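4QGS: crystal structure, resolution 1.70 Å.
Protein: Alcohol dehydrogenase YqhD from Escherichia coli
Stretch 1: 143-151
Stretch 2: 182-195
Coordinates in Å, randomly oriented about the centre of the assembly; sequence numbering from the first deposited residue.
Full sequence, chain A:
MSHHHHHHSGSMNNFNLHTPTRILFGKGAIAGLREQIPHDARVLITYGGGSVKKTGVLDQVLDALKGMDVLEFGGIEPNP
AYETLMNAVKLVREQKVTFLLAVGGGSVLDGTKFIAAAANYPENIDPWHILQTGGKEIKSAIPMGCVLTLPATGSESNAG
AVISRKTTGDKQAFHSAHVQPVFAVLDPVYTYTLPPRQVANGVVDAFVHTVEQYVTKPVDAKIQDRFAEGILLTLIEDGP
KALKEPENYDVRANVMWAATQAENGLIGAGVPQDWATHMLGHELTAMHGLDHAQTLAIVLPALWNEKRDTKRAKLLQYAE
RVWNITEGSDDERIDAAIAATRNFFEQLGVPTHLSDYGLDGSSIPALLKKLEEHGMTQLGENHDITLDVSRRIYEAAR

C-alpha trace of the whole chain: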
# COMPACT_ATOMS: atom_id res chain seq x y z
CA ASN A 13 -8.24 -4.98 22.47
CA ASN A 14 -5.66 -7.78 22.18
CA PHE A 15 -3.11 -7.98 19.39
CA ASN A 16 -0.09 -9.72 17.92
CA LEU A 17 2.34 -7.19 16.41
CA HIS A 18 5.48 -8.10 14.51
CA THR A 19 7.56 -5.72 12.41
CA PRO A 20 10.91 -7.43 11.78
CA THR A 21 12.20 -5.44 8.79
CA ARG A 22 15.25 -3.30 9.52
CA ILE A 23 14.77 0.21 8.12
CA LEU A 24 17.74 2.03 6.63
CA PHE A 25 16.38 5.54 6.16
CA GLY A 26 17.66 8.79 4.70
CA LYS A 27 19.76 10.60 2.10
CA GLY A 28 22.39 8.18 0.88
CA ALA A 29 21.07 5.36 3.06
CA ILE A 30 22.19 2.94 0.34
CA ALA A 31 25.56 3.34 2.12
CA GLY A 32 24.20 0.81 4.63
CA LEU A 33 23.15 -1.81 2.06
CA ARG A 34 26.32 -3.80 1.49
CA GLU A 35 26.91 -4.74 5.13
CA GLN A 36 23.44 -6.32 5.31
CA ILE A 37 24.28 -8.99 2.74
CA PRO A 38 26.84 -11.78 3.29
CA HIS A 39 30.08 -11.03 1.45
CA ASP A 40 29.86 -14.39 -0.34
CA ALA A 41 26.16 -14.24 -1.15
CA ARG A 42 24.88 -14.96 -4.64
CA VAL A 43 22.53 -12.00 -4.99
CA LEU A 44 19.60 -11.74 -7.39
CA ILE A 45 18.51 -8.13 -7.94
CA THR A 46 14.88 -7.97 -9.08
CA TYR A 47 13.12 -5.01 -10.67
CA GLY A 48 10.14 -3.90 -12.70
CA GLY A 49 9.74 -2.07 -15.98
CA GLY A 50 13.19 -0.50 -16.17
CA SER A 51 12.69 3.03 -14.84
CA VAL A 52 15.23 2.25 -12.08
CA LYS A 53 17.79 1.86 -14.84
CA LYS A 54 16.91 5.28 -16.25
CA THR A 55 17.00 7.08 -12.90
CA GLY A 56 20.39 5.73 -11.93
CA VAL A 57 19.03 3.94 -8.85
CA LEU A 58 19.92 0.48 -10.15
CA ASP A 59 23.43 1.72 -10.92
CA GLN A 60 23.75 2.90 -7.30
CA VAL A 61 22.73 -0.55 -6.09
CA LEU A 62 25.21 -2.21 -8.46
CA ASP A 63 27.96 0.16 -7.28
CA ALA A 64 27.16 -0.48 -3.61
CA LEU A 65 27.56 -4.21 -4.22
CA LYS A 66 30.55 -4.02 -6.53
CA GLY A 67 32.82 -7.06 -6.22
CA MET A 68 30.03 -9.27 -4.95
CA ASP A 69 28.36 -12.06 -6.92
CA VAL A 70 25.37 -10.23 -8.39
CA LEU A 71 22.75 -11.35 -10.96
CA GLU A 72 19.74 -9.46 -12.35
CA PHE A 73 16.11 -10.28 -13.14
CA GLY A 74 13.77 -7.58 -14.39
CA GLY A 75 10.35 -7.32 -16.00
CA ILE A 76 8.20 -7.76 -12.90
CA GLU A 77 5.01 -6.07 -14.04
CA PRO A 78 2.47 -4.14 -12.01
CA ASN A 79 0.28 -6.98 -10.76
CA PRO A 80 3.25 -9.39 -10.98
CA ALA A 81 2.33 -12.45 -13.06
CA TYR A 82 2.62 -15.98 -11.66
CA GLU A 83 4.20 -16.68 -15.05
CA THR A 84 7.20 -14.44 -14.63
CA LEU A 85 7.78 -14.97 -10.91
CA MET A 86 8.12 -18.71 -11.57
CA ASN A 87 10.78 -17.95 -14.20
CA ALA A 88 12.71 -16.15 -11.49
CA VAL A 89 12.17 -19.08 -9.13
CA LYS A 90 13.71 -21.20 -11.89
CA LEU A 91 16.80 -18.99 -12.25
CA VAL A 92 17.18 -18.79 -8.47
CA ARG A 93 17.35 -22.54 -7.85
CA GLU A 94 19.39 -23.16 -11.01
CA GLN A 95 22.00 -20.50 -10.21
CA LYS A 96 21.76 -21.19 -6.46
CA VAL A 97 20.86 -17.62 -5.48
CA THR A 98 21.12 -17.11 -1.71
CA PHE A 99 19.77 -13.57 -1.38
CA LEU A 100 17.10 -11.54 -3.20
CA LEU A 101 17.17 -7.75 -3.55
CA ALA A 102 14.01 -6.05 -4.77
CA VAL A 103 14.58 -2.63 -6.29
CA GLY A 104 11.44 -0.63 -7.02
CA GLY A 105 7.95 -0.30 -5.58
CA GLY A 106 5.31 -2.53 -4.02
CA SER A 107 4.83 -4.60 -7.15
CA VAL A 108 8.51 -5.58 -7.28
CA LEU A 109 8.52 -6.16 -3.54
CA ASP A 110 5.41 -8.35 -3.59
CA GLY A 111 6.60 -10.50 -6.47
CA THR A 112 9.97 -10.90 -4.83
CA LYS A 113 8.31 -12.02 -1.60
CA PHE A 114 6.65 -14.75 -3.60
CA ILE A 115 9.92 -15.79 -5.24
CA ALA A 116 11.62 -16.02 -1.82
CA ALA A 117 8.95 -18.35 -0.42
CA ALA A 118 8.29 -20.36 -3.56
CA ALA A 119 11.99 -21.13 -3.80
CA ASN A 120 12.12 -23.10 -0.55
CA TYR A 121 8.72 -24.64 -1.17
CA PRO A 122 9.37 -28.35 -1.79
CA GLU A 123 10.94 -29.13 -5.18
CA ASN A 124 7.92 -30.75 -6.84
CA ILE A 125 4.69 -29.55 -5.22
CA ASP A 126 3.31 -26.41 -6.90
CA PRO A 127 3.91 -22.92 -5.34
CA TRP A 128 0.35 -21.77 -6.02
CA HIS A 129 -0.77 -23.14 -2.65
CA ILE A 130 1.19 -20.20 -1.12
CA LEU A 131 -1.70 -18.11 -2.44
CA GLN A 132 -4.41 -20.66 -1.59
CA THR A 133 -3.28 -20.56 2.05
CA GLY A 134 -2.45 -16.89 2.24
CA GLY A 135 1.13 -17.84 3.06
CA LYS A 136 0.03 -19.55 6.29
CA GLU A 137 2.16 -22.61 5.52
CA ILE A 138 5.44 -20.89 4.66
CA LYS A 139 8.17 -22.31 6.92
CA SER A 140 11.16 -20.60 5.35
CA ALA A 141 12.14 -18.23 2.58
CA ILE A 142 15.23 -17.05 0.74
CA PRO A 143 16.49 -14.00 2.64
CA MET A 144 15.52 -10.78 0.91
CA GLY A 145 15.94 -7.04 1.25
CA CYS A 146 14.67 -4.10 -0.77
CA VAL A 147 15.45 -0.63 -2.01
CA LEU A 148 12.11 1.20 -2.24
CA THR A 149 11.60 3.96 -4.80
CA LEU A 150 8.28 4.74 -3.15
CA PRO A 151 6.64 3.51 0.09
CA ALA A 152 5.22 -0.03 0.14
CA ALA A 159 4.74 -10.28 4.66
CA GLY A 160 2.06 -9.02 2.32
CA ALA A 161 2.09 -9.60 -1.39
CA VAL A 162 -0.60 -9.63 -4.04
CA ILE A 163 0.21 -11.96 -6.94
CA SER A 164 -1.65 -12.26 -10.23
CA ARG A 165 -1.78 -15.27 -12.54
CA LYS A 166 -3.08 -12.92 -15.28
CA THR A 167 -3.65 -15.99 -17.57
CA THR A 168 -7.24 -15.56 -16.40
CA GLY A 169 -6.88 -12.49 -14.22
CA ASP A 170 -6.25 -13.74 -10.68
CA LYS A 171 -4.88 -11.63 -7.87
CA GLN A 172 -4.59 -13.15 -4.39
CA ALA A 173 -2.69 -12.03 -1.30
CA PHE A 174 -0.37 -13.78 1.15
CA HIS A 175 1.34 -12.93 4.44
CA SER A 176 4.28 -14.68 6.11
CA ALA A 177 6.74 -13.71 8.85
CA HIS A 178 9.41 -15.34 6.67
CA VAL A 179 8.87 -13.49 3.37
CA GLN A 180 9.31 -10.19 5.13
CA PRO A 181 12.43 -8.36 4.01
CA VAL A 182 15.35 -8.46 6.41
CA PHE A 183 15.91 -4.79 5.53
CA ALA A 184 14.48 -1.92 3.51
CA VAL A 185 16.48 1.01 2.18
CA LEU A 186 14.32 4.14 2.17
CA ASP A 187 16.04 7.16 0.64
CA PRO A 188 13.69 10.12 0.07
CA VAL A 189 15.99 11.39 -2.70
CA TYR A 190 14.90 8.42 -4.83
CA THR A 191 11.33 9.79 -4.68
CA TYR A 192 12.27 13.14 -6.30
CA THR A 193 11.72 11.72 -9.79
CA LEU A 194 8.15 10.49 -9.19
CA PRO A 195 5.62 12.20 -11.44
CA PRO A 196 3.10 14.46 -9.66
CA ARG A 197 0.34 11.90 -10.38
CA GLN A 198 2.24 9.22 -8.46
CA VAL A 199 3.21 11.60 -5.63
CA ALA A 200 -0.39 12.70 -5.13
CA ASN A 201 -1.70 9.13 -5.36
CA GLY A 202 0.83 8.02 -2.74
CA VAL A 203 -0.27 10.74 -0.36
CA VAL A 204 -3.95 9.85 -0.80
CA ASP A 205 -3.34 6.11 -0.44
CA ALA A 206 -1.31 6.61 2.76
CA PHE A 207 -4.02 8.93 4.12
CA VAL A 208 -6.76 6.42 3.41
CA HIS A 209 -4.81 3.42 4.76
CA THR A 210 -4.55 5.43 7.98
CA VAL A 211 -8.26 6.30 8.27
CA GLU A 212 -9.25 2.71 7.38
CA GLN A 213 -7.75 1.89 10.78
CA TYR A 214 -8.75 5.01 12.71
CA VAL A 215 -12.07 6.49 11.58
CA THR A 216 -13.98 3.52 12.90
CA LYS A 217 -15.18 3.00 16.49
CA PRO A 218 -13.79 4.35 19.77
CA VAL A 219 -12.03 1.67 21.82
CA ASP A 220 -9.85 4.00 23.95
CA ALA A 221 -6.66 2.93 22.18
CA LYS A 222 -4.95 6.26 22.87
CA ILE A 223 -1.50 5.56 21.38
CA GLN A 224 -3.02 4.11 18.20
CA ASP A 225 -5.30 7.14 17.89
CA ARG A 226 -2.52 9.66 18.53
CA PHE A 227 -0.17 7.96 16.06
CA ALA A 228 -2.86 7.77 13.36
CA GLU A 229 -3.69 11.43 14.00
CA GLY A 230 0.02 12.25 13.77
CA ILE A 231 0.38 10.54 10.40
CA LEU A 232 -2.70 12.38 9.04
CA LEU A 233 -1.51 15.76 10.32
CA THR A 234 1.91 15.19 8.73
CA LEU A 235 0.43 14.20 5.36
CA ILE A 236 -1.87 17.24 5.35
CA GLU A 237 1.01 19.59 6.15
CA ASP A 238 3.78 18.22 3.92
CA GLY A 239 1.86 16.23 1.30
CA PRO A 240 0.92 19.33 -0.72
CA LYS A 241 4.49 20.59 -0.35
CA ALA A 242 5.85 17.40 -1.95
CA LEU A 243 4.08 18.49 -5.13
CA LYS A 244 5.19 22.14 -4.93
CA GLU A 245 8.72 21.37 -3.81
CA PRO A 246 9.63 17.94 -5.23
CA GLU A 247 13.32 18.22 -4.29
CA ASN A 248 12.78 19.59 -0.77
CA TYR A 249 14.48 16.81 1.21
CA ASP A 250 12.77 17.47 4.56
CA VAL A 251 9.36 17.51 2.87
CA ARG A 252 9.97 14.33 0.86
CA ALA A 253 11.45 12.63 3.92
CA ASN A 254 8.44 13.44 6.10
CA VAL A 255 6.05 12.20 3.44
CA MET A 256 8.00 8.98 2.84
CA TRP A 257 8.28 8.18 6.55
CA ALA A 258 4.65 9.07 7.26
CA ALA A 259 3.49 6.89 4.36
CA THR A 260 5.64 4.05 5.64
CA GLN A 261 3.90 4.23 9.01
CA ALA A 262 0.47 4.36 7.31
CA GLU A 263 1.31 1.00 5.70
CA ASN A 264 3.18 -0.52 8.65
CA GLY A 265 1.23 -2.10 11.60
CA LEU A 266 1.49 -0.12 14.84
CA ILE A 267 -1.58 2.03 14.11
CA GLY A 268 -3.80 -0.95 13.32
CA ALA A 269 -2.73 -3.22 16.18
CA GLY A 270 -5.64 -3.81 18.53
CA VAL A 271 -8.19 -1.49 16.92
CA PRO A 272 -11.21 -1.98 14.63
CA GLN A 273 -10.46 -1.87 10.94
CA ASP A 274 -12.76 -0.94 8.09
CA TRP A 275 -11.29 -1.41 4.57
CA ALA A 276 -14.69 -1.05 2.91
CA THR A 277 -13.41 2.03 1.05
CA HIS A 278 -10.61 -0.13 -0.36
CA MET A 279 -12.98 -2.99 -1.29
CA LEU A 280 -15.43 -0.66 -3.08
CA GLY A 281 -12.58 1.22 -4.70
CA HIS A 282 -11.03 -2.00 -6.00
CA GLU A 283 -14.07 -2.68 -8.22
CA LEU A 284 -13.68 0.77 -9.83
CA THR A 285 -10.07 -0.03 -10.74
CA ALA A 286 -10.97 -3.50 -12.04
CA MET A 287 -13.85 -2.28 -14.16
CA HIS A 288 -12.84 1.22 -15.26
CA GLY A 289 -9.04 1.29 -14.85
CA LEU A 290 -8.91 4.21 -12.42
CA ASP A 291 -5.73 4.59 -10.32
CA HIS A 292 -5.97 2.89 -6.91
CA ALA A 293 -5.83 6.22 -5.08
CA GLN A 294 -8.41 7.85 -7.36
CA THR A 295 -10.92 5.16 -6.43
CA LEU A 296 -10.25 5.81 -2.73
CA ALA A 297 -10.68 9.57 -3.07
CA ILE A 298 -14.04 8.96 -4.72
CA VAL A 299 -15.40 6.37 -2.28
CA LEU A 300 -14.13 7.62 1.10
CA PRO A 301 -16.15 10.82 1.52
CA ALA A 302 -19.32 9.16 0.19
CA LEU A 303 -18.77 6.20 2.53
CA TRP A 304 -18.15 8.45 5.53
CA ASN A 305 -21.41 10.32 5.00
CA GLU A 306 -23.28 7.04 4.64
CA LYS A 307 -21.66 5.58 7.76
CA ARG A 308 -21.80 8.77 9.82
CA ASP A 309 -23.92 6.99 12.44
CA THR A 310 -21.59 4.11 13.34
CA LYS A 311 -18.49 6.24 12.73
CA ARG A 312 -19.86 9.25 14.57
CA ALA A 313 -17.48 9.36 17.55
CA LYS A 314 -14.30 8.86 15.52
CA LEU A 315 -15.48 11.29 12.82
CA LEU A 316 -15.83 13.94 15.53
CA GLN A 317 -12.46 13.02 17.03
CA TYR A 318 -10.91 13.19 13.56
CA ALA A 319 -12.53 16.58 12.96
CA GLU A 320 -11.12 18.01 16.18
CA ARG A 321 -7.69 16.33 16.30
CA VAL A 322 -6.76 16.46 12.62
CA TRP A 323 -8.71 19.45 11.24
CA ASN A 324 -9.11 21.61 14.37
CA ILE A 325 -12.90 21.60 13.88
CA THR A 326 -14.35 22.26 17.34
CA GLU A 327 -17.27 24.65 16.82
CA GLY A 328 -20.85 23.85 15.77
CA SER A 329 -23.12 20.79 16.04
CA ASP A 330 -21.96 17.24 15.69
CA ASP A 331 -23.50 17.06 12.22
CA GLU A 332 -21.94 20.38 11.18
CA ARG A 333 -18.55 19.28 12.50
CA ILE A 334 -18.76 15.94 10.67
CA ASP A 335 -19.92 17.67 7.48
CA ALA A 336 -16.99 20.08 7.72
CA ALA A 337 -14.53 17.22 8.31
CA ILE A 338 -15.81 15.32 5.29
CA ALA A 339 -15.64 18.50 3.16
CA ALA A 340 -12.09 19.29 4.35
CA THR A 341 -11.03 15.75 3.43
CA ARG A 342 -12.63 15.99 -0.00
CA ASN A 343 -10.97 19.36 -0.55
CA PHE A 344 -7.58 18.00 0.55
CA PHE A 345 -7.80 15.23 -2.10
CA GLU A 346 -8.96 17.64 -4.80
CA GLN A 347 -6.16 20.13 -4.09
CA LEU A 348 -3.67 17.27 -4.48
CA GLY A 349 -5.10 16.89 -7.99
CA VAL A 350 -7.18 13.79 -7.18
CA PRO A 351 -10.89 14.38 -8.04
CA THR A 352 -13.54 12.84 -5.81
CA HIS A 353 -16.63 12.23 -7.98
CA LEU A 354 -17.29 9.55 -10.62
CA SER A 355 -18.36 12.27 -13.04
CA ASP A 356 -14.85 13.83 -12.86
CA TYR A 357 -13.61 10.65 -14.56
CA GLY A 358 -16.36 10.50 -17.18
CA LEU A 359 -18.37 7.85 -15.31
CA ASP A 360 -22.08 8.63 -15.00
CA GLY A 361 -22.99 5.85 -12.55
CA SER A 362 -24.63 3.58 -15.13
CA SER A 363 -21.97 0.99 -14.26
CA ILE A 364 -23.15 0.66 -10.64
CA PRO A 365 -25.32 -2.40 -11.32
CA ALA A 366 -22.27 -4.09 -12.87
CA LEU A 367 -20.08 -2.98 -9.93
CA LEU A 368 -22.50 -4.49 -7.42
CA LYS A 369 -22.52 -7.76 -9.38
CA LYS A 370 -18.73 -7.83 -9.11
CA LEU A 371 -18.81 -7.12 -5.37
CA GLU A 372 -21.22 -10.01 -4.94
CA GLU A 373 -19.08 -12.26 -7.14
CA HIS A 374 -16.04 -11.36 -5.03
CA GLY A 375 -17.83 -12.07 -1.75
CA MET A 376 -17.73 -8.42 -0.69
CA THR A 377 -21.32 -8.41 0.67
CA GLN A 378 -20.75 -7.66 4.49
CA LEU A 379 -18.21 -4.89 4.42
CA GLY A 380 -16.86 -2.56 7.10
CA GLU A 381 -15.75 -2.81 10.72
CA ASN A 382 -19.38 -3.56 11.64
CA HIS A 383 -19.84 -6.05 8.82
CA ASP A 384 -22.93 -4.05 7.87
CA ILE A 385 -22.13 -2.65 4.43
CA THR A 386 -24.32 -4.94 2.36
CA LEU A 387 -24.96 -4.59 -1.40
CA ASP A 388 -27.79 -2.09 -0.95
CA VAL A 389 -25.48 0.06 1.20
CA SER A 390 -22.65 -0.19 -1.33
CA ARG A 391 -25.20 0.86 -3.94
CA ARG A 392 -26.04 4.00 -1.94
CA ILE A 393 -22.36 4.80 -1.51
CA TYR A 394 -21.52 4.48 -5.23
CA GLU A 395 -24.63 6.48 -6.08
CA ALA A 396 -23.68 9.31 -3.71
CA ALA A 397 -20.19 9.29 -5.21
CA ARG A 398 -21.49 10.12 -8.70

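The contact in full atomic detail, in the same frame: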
# COMPACT_ATOMS: atom_id res chain seq x y z
N PRO A 143 16.37 -15.33 2.04
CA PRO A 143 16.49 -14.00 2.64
C PRO A 143 16.35 -12.93 1.57
O PRO A 143 16.82 -13.13 0.44
CB PRO A 143 17.90 -14.01 3.23
CG PRO A 143 18.17 -15.46 3.51
CD PRO A 143 17.53 -16.18 2.36
N MET A 144 15.67 -11.84 1.89
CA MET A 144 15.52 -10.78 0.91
C MET A 144 15.52 -9.41 1.57
O MET A 144 15.15 -9.27 2.72
CB MET A 144 14.23 -10.98 0.08
CG MET A 144 12.95 -10.92 0.89
SD MET A 144 11.51 -10.61 -0.18
CE MET A 144 11.88 -8.93 -0.69
N GLY A 145 15.99 -8.42 0.82
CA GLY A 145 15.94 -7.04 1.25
C GLY A 145 15.35 -6.24 0.10
O GLY A 145 15.03 -6.80 -0.96
N CYS A 146 15.19 -4.94 0.30
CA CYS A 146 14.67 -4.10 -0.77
C CYS A 146 15.21 -2.68 -0.71
O CYS A 146 15.69 -2.19 0.33
CB CYS A 146 13.14 -4.09 -0.76
SG CYS A 146 12.39 -3.41 0.74
N VAL A 147 15.15 -2.04 -1.86
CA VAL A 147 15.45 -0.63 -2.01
C VAL A 147 14.19 -0.02 -2.61
O VAL A 147 13.89 -0.25 -3.79
CB VAL A 147 16.68 -0.39 -2.90
CG1 VAL A 147 16.96 1.10 -3.04
CG2 VAL A 147 17.90 -1.12 -2.31
N LEU A 148 13.44 0.74 -1.82
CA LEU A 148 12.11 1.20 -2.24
C LEU A 148 12.12 2.59 -2.87
O LEU A 148 12.57 3.55 -2.26
CB LEU A 148 11.13 1.18 -1.06
CG LEU A 148 10.83 -0.19 -0.45
CD1 LEU A 148 9.81 -0.08 0.69
CD2 LEU A 148 10.33 -1.17 -1.51
N THR A 149 11.62 2.68 -4.09
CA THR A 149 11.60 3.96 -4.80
C THR A 149 10.33 4.74 -4.50
O THR A 149 10.14 5.87 -4.95
CB THR A 149 11.75 3.76 -6.31
OG1 THR A 149 10.81 2.79 -6.76
CG2 THR A 149 13.16 3.27 -6.63
N LEU A 150 9.45 4.10 -3.73
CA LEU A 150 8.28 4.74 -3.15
C LEU A 150 7.78 3.81 -2.03
O LEU A 150 8.10 2.63 -2.04
CB LEU A 150 7.20 5.01 -4.21
CG LEU A 150 6.54 3.86 -4.95
CD1 LEU A 150 5.26 4.35 -5.60
CD2 LEU A 150 7.47 3.30 -6.00
N PRO A 151 7.04 4.35 -1.05
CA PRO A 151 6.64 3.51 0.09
C PRO A 151 5.80 2.30 -0.32
O PRO A 151 5.02 2.37 -1.27
CB PRO A 151 5.82 4.47 0.96
CG PRO A 151 6.32 5.83 0.59
CD PRO A 151 6.61 5.74 -0.89
N VAL A 182 14.49 -8.63 5.26
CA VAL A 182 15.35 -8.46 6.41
C VAL A 182 15.63 -6.97 6.58
O VAL A 182 15.76 -6.49 7.70
CB VAL A 182 16.67 -9.26 6.27
CG1 VAL A 182 16.39 -10.74 6.37
CG2 VAL A 182 17.33 -8.96 4.95
N PHE A 183 15.71 -6.23 5.46
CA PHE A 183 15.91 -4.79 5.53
C PHE A 183 15.21 -4.06 4.39
O PHE A 183 14.89 -4.65 3.38
CB PHE A 183 17.40 -4.42 5.51
CG PHE A 183 18.09 -4.84 4.25
CD1 PHE A 183 18.07 -4.04 3.12
CD2 PHE A 183 18.75 -6.05 4.18
CE1 PHE A 183 18.69 -4.44 1.96
CE2 PHE A 183 19.38 -6.46 3.01
CZ PHE A 183 19.34 -5.65 1.91
N ALA A 184 15.00 -2.77 4.58
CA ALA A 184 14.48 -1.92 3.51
C ALA A 184 15.26 -0.62 3.50
O ALA A 184 15.38 0.04 4.54
CB ALA A 184 12.97 -1.67 3.71
N VAL A 185 15.83 -0.28 2.34
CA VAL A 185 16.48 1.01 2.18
C VAL A 185 15.46 2.02 1.68
O VAL A 185 14.89 1.85 0.61
CB VAL A 185 17.65 0.95 1.17
CG1 VAL A 185 18.25 2.34 1.01
CG2 VAL A 185 18.69 -0.04 1.65
N LEU A 186 15.26 3.07 2.47
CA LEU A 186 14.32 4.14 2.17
C LEU A 186 15.06 5.47 2.08
O LEU A 186 15.36 6.10 3.10
CB LEU A 186 13.23 4.23 3.25
CG LEU A 186 12.00 3.30 3.22
CD1 LEU A 186 12.39 1.85 3.10
CD2 LEU A 186 11.20 3.49 4.51
N ASP A 187 15.37 5.90 0.86
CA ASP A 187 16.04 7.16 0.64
C ASP A 187 15.07 8.12 -0.05
O ASP A 187 14.70 7.90 -1.20
CB ASP A 187 17.31 6.96 -0.21
CG ASP A 187 18.11 8.25 -0.41
OD1 ASP A 187 17.56 9.35 -0.14
OD2 ASP A 187 19.28 8.16 -0.83
N PRO A 188 14.64 9.17 0.64
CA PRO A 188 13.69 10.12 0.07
C PRO A 188 14.16 10.73 -1.26
O PRO A 188 13.34 11.08 -2.10
CB PRO A 188 13.59 11.20 1.16
CG PRO A 188 13.85 10.43 2.44
CD PRO A 188 14.92 9.45 2.06
N VAL A 189 15.47 10.83 -1.44
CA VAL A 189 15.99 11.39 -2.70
C VAL A 189 15.52 10.58 -3.91
O VAL A 189 15.27 11.14 -4.99
CB VAL A 189 17.52 11.49 -2.69
CG1 VAL A 189 18.06 11.89 -4.09
CG2 VAL A 189 17.98 12.46 -1.62
N TYR A 190 15.38 9.27 -3.75
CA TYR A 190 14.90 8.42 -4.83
C TYR A 190 13.45 8.73 -5.21
O TYR A 190 13.00 8.32 -6.27
CB TYR A 190 15.01 6.93 -4.49
CG TYR A 190 16.42 6.42 -4.26
CD1 TYR A 190 17.53 7.14 -4.70
CD2 TYR A 190 16.65 5.21 -3.61
CE1 TYR A 190 18.82 6.67 -4.50
CE2 TYR A 190 17.94 4.73 -3.41
CZ TYR A 190 19.02 5.46 -3.85
OH TYR A 190 20.30 5.00 -3.64
N THR A 191 12.72 9.45 -4.35
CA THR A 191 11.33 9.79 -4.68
C THR A 191 11.22 11.10 -5.46
O THR A 191 10.14 11.44 -5.94
CB THR A 191 10.42 9.89 -3.41
OG1 THR A 191 10.71 11.08 -2.68
CG2 THR A 191 10.63 8.69 -2.51
N TYR A 192 12.31 11.84 -5.60
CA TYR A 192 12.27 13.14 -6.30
C TYR A 192 11.76 13.02 -7.73
O TYR A 192 11.15 13.96 -8.26
CB TYR A 192 13.65 13.79 -6.35
CG TYR A 192 14.22 14.27 -5.04
CD1 TYR A 192 13.55 14.12 -3.82
CD2 TYR A 192 15.47 14.90 -5.02
CE1 TYR A 192 14.11 14.56 -2.63
CE2 TYR A 192 16.02 15.34 -3.85
CZ TYR A 192 15.35 15.18 -2.65
OH TYR A 192 15.94 15.64 -1.50
N THR A 193 12.04 11.89 -8.37
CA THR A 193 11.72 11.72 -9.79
C THR A 193 10.28 11.25 -10.06
O THR A 193 9.84 11.20 -11.21
CB THR A 193 12.69 10.72 -10.46
OG1 THR A 193 12.65 9.47 -9.75
CG2 THR A 193 14.10 11.27 -10.43
N LEU A 194 9.54 10.91 -9.01
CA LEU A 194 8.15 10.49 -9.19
C LEU A 194 7.30 11.57 -9.84
O LEU A 194 7.32 12.73 -9.42
CB LEU A 194 7.53 10.10 -7.84
CG LEU A 194 8.17 8.91 -7.15
CD1 LEU A 194 7.70 8.82 -5.70
CD2 LEU A 194 7.79 7.64 -7.91
N PRO A 195 6.53 11.20 -10.87
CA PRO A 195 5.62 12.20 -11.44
C PRO A 195 4.59 12.65 -10.42
O PRO A 195 4.26 11.89 -9.49
CB PRO A 195 4.95 11.45 -12.62
CG PRO A 195 5.86 10.31 -12.92
CD PRO A 195 6.50 9.93 -11.60
O HOH W 1 14.93 4.01 -1.18
O HOH W 2 10.78 7.10 -7.48

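Strands 144-148 and 183-186 run parallel, their directions 12° apart. Val 182 N donates a hydrogen bond to Met 144 O at 2.7 Å, and Cys 146 N to Phe 183 O at 3.1 Å. Val 185 N donates to Cys 146 O at 2.8 Å in a nearly straight bond (174°). Leu 148 N donates to Val 185 O at 3.0 Å. Cys 146 thus bonds through both its N and its O to residues that flank Ala 184, as parallel pairing requires.

Gly 145 CA lies over one face of the Phe 183 ring, 3.8 Å from the ring centroid, in a CH-pi contact. An ideal CB on Gly 145 would sit 2.2 Å from Phe 183 CZ, so the ring occupies the space a side chain would need.

Apolar contacts line both faces of the sheet. On one, Cys 146 SG meets Ala 184 CB at 3.5 Å, and Leu 148 CD1 meets Leu 186 CD1 at 4.0 Å. On the other, Val 147 CG1 packs 3.8 Å from Tyr 190 CE2. Past the strands, Leu 150 CB lies 4.1 Å from Leu 194 CD1.

Two waters bridge the stretches where direct pairing stops. Water 1 joins Leu 148 O, Val 185 O and Asp 187 N. Water 2 joins Thr 149 O and Tyr 190 O.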